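Local coordinates for mandelate racemase/muconate lactonizing enzyme-like protein (Rubrobacter xylanophilus DSM 9941, PDB 2QQ6) that probably acts as a magnesium-dependent lyase of the mandelate racemase and muconate lactonizing enzyme family, and binds a magnesium ion in its barrel domain, at residues B[123-128]-B[341-346]; B[313-318]-B[334-339]. One frame throughout, in Å; residues are numbered along the deposited sequence.

Contact 1 of 2, residues B[123-128]-B[341-346]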
loop_
_atom_site.group_PDB
_atom_site.type_symbol
_atom_site.label_atom_id
_atom_site.label_comp_id
_atom_site.label_asym_id
_atom_site.label_seq_id
_atom_site.Cartn_x
_atom_site.Cartn_y
_atom_site.Cartn_z
ATOM N N ARG B 123 25.789 -14.074 7.731
ATOM C CA ARG B 123 26.361 -14.024 6.400
ATOM C C ARG B 123 25.549 -13.171 5.431
ATOM O O ARG B 123 24.315 -13.189 5.436
ATOM C CB ARG B 123 26.483 -15.451 5.890
ATOM C CG ARG B 123 26.888 -15.594 4.473
ATOM C CD ARG B 123 26.651 -17.021 4.088
ATOM N NE ARG B 123 26.855 -17.240 2.668
ATOM C CZ ARG B 123 26.479 -18.342 2.034
ATOM N NH1 ARG B 123 25.877 -19.315 2.707
ATOM N NH2 ARG B 123 26.710 -18.469 0.734
ATOM N N LEU B 124 26.262 -12.432 4.591
ATOM C CA LEU B 124 25.639 -11.553 3.608
ATOM C C LEU B 124 25.870 -12.046 2.194
ATOM O O LEU B 124 26.589 -13.023 1.977
ATOM C CB LEU B 124 26.236 -10.156 3.703
ATOM C CG LEU B 124 26.195 -9.458 5.046
ATOM C CD1 LEU B 124 27.180 -8.320 5.014
ATOM C CD2 LEU B 124 24.790 -8.977 5.345
ATOM N N TYR B 125 25.233 -11.356 1.246
ATOM C CA TYR B 125 25.398 -11.624 -0.184
ATOM C C TYR B 125 25.542 -10.252 -0.855
ATOM O O TYR B 125 24.937 -9.258 -0.414
ATOM C CB TYR B 125 24.237 -12.473 -0.763
ATOM C CG TYR B 125 22.902 -11.811 -1.068
ATOM C CD1 TYR B 125 22.732 -11.036 -2.215
ATOM C CD2 TYR B 125 21.771 -12.062 -0.274
ATOM C CE1 TYR B 125 21.479 -10.541 -2.577
ATOM C CE2 TYR B 125 20.512 -11.568 -0.633
ATOM C CZ TYR B 125 20.376 -10.813 -1.791
ATOM O OH TYR B 125 19.140 -10.356 -2.198
ATOM N N ALA B 126 26.384 -10.183 -1.882
ATOM C CA ALA B 126 26.631 -8.914 -2.558
ATOM C C ALA B 126 25.918 -8.744 -3.896
ATOM O O ALA B 126 26.070 -9.552 -4.818
ATOM C CB ALA B 126 28.134 -8.713 -2.733
ATOM N N ASP B 127 25.121 -7.686 -3.981
ATOM C CA ASP B 127 24.403 -7.378 -5.206
ATOM C C ASP B 127 25.442 -6.734 -6.130
ATOM O O ASP B 127 26.052 -5.723 -5.781
ATOM C CB ASP B 127 23.253 -6.408 -4.901
ATOM C CG ASP B 127 22.325 -6.211 -6.087
ATOM O OD1 ASP B 127 22.739 -5.572 -7.082
ATOM O OD2 ASP B 127 21.177 -6.707 -6.022
ATOM N N CYS B 128 25.661 -7.329 -7.294
ATOM C CA CYS B 128 26.647 -6.791 -8.214
ATOM C C CYS B 128 26.004 -5.977 -9.305
ATOM O O CYS B 128 26.332 -6.139 -10.468
ATOM C CB CYS B 128 27.453 -7.919 -8.848
ATOM S SG CYS B 128 28.340 -8.939 -7.674
ATOM N N VAL B 341 20.769 -15.967 3.959
ATOM C CA VAL B 341 21.685 -14.872 3.646
ATOM C C VAL B 341 20.990 -13.533 3.577
ATOM O O VAL B 341 19.877 -13.414 3.062
ATOM C CB VAL B 341 22.427 -15.043 2.295
ATOM C CG1 VAL B 341 23.873 -15.474 2.539
ATOM C CG2 VAL B 341 21.694 -16.025 1.411
ATOM N N LEU B 342 21.669 -12.517 4.094
ATOM C CA LEU B 342 21.144 -11.162 4.090
ATOM C C LEU B 342 21.808 -10.412 2.931
ATOM O O LEU B 342 22.969 -10.657 2.589
ATOM C CB LEU B 342 21.435 -10.484 5.438
ATOM C CG LEU B 342 21.085 -9.007 5.604
ATOM C CD1 LEU B 342 19.655 -8.767 5.215
ATOM C CD2 LEU B 342 21.321 -8.592 7.028
ATOM N N GLU B 343 21.054 -9.508 2.315
ATOM C CA GLU B 343 21.562 -8.749 1.192
ATOM C C GLU B 343 22.297 -7.481 1.571
ATOM O O GLU B 343 21.962 -6.812 2.550
ATOM C CB GLU B 343 20.423 -8.378 0.245
ATOM C CG GLU B 343 20.763 -7.225 -0.691
ATOM C CD GLU B 343 19.706 -6.983 -1.748
ATOM O OE1 GLU B 343 18.516 -7.225 -1.464
ATOM O OE2 GLU B 343 20.066 -6.536 -2.862
ATOM N N TRP B 344 23.320 -7.173 0.780
ATOM C CA TRP B 344 24.093 -5.954 0.938
ATOM C C TRP B 344 24.047 -5.401 -0.480
ATOM O O TRP B 344 24.339 -6.111 -1.442
ATOM C CB TRP B 344 25.533 -6.238 1.378
ATOM C CG TRP B 344 26.321 -4.967 1.597
ATOM C CD1 TRP B 344 25.942 -3.883 2.347
ATOM C CD2 TRP B 344 27.602 -4.638 1.043
ATOM N NE1 TRP B 344 26.905 -2.903 2.290
ATOM C CE2 TRP B 344 27.935 -3.341 1.497
ATOM C CE3 TRP B 344 28.503 -5.314 0.208
ATOM C CZ2 TRP B 344 29.131 -2.706 1.144
ATOM C CZ3 TRP B 344 29.692 -4.683 -0.142
ATOM C CH2 TRP B 344 29.994 -3.393 0.326
ATOM N N HIS B 345 23.652 -4.143 -0.605
ATOM C CA HIS B 345 23.509 -3.506 -1.906
ATOM C C HIS B 345 24.396 -2.259 -1.983
ATOM O O HIS B 345 24.125 -1.352 -2.771
ATOM C CB HIS B 345 22.026 -3.142 -2.078
ATOM C CG HIS B 345 21.615 -2.828 -3.484
ATOM N ND1 HIS B 345 22.025 -1.694 -4.152
ATOM C CD2 HIS B 345 20.789 -3.486 -4.334
ATOM C CE1 HIS B 345 21.471 -1.666 -5.353
ATOM N NE2 HIS B 345 20.716 -2.742 -5.488
ATOM N N ALA B 346 25.465 -2.214 -1.185
ATOM C CA ALA B 346 26.332 -1.033 -1.170
ATOM C C ALA B 346 27.804 -1.237 -1.533
ATOM O O ALA B 346 28.672 -0.499 -1.064
ATOM C CB ALA B 346 26.239 -0.361 0.185
#

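Contact 2 of 2, residues B[313-318]-B[334-339]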
loop_
_atom_site.group_PDB
_atom_site.type_symbol
_atom_site.label_atom_id
_atom_site.label_comp_id
_atom_site.label_asym_id
_atom_site.label_seq_id
_atom_site.Cartn_x
_atom_site.Cartn_y
_atom_site.Cartn_z
ATOM N N ILE B 313 11.186 -23.594 4.527
ATOM C CA ILE B 313 11.633 -22.640 3.526
ATOM C C ILE B 313 12.600 -21.590 4.085
ATOM O O ILE B 313 12.328 -20.944 5.104
ATOM C CB ILE B 313 10.441 -21.930 2.897
ATOM C CG1 ILE B 313 9.709 -22.925 2.004
ATOM C CG2 ILE B 313 10.901 -20.678 2.145
ATOM C CD1 ILE B 313 8.722 -22.304 1.062
ATOM N N PRO B 314 13.748 -21.408 3.417
ATOM C CA PRO B 314 14.774 -20.447 3.825
ATOM C C PRO B 314 14.318 -18.991 3.870
ATOM O O PRO B 314 13.566 -18.538 3.016
ATOM C CB PRO B 314 15.871 -20.673 2.793
ATOM C CG PRO B 314 15.724 -22.129 2.463
ATOM C CD PRO B 314 14.241 -22.255 2.318
ATOM N N PHE B 315 14.804 -18.272 4.876
ATOM C CA PHE B 315 14.501 -16.859 5.081
ATOM C C PHE B 315 15.718 -16.002 4.691
ATOM O O PHE B 315 16.755 -16.038 5.356
ATOM C CB PHE B 315 14.164 -16.632 6.551
ATOM C CG PHE B 315 13.887 -15.202 6.902
ATOM C CD1 PHE B 315 12.760 -14.557 6.411
ATOM C CD2 PHE B 315 14.746 -14.501 7.741
ATOM C CE1 PHE B 315 12.487 -13.244 6.762
ATOM C CE2 PHE B 315 14.481 -13.187 8.097
ATOM C CZ PHE B 315 13.355 -12.557 7.606
ATOM N N ALA B 316 15.592 -15.232 3.617
ATOM C CA ALA B 316 16.694 -14.395 3.151
ATOM C C ALA B 316 16.176 -13.020 2.776
ATOM O O ALA B 316 15.981 -12.723 1.606
ATOM C CB ALA B 316 17.356 -15.046 1.951
ATOM N N PRO B 317 15.978 -12.152 3.767
ATOM C CA PRO B 317 15.471 -10.799 3.544
ATOM C C PRO B 317 16.206 -9.946 2.514
ATOM O O PRO B 317 17.415 -10.065 2.327
ATOM C CB PRO B 317 15.508 -10.187 4.941
ATOM C CG PRO B 317 16.668 -10.873 5.569
ATOM C CD PRO B 317 16.475 -12.305 5.144
ATOM N N HIS B 318 15.436 -9.087 1.850
ATOM C CA HIS B 318 15.922 -8.156 0.833
ATOM C C HIS B 318 16.393 -6.945 1.642
ATOM O O HIS B 318 15.697 -6.494 2.546
ATOM C CB HIS B 318 14.751 -7.810 -0.115
ATOM C CG HIS B 318 15.062 -6.779 -1.163
ATOM N ND1 HIS B 318 14.669 -5.460 -1.052
ATOM C CD2 HIS B 318 15.675 -6.885 -2.367
ATOM C CE1 HIS B 318 15.023 -4.804 -2.141
ATOM N NE2 HIS B 318 15.636 -5.644 -2.956
ATOM N N ALA B 334 19.348 -13.369 13.238
ATOM C CA ALA B 334 19.913 -14.141 14.333
ATOM C C ALA B 334 18.885 -14.929 15.119
ATOM O O ALA B 334 19.153 -16.049 15.552
ATOM C CB ALA B 334 20.657 -13.210 15.264
ATOM N N ALA B 335 17.710 -14.330 15.296
ATOM C CA ALA B 335 16.612 -14.920 16.059
ATOM C C ALA B 335 15.754 -15.972 15.345
ATOM O O ALA B 335 14.712 -16.381 15.864
ATOM C CB ALA B 335 15.713 -13.802 16.575
ATOM N N VAL B 336 16.176 -16.417 14.169
ATOM C CA VAL B 336 15.395 -17.399 13.439
ATOM C C VAL B 336 16.264 -18.526 12.924
ATOM O O VAL B 336 17.359 -18.290 12.417
ATOM C CB VAL B 336 14.659 -16.736 12.269
ATOM C CG1 VAL B 336 13.655 -15.728 12.806
ATOM C CG2 VAL B 336 15.648 -16.053 11.352
ATOM N N SER B 337 15.765 -19.752 13.045
ATOM C CA SER B 337 16.517 -20.930 12.622
ATOM C C SER B 337 16.697 -21.081 11.113
ATOM O O SER B 337 17.685 -21.658 10.656
ATOM C CB SER B 337 15.855 -22.204 13.162
ATOM O OG SER B 337 14.909 -22.728 12.240
ATOM N N ASN B 338 15.743 -20.571 10.343
ATOM C CA ASN B 338 15.812 -20.699 8.896
ATOM C C ASN B 338 16.492 -19.549 8.164
ATOM O O ASN B 338 16.180 -19.279 7.005
ATOM C CB ASN B 338 14.410 -20.920 8.312
ATOM C CG ASN B 338 13.395 -19.898 8.798
ATOM O OD1 ASN B 338 12.382 -19.667 8.136
ATOM N ND2 ASN B 338 13.649 -19.297 9.962
ATOM N N PHE B 339 17.425 -18.869 8.821
ATOM C CA PHE B 339 18.113 -17.782 8.152
ATOM C C PHE B 339 19.090 -18.360 7.152
ATOM O O PHE B 339 19.725 -19.384 7.411
ATOM C CB PHE B 339 18.888 -16.911 9.130
ATOM C CG PHE B 339 19.823 -15.960 8.447
ATOM C CD1 PHE B 339 19.326 -14.925 7.656
ATOM C CD2 PHE B 339 21.193 -16.150 8.509
ATOM C CE1 PHE B 339 20.185 -14.102 6.930
ATOM C CE2 PHE B 339 22.050 -15.331 7.783
ATOM C CZ PHE B 339 21.541 -14.306 6.994
#

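Contact 1 of 2, residues B[123-128]-B[341-346]
In Tyr125, chi1 of 78° sets CG between the backbone N and the carbonyl carbon, which turns the side chain toward Glu343; Glu343 CG, anti to its own N (161°), starts an extended chain. The phenol lies across the start of the Glu343 side chain, though the closeness modelled there is doubtful, and Val341 CB lies at the ring's edge, 4.0 Å from Tyr125 CD2. The ends are fixed from outside: Lys169 NZ bonds Tyr125 OH, and Asn319 N bonds Glu343 OE1. The backbones pair in parallel, residues 124-126 with 342-344. Leu342 N gives to Arg123 O (3.0 Å), Tyr125 N to Leu342 O, Trp344 N to Tyr125 O and Asp127 N to Trp344 O. On the other face of the sheet Leu124 CD2 packs on Leu342 CB at 3.7 Å, the two leucines pointing the same way. Val341 CG1 sits over one face of the Arg123 guanidinium, whose NH2 forms a salt bridge with Glu212. A leucine in place of Tyr125 would probably leave Lys169 without its hydroxyl partner and Val341 CB without the ring edge beside it. Farther along, the carboxylates of Asp127 and Glu343 lie side by side, with Asp127 also against the His345 ring. Asp127 OD2 and Glu343 OE2, 3.4 Å apart, are both acceptors and not bonded to each other; a long, weak ion pair from Lys169 NZ to Glu343 OE2 probably eases this crowding of like charge near the magnesium site.

Contact 2 of 2, residues B[313-318]-B[334-339]
Val336 reaches the facing segment first: its CG2 lies 4.0 Å from Phe315 CD2, the two side chains crossing at about a right angle. Both also lean on Ala305, so both pack on helix 298-310. From Val336 the chain makes a type I turn that ends at Phe339, with the carbonyl of Val336 held by the Arg119 guanidinium. At Asn338 a backbone hydrogen bond joins the segments: Phe315 N gives to Asn338 O at 2.7 Å, a nearly straight bond (163° at the hydrogen). Asn338 CB also comes to 3.8 Å from Ile313 O. At Phe339 the backbones bridge once, its CA lying 3.6 Å from Phe315 O in a CA-H...O contact. CG of Phe339 is anti to the backbone N (168°), and farther out the ring presents its edge to Pro317, CE1 to CD 4.5 Å. The next residue, Ala340, bonds the Phe315 backbone again, while Pro314 and Ala316 bond Val288 on strand 287-288. Residues 313-318 are thus strand-like, probably taking the place of the barrel strand between 287-288 and 342-344, with helix 323-334 following in the manner of a beta-alpha-beta unit, as expected in the C-terminal barrel of the enolase superfamily.

Overall arrangement
Contacts 1 and 2 are neighbouring seams of one barrel wall, their centres 14 Å apart. They meet directly where Leu342 CD1 packs on Pro317 CG at 3.7 Å and where Phe339 CZ lies 3.4 Å from Arg123 O. Strand 342-344 pairs with 121-127 on one side and has Pro317 of 313-318 against its Leu342. Both seams lead to the magnesium site of Asp216, Glu242 and Glu268. The nearest side-chain atom of Glu343 lies about 6 Å from the magnesium ion, that of Pro317 about 11 Å. Next to Pro317, His318 touches Glu343 and bonds Asp291, a His-Asp pairing consistent with the catalytic dyad of mandelate racemase, though its role here is inferred.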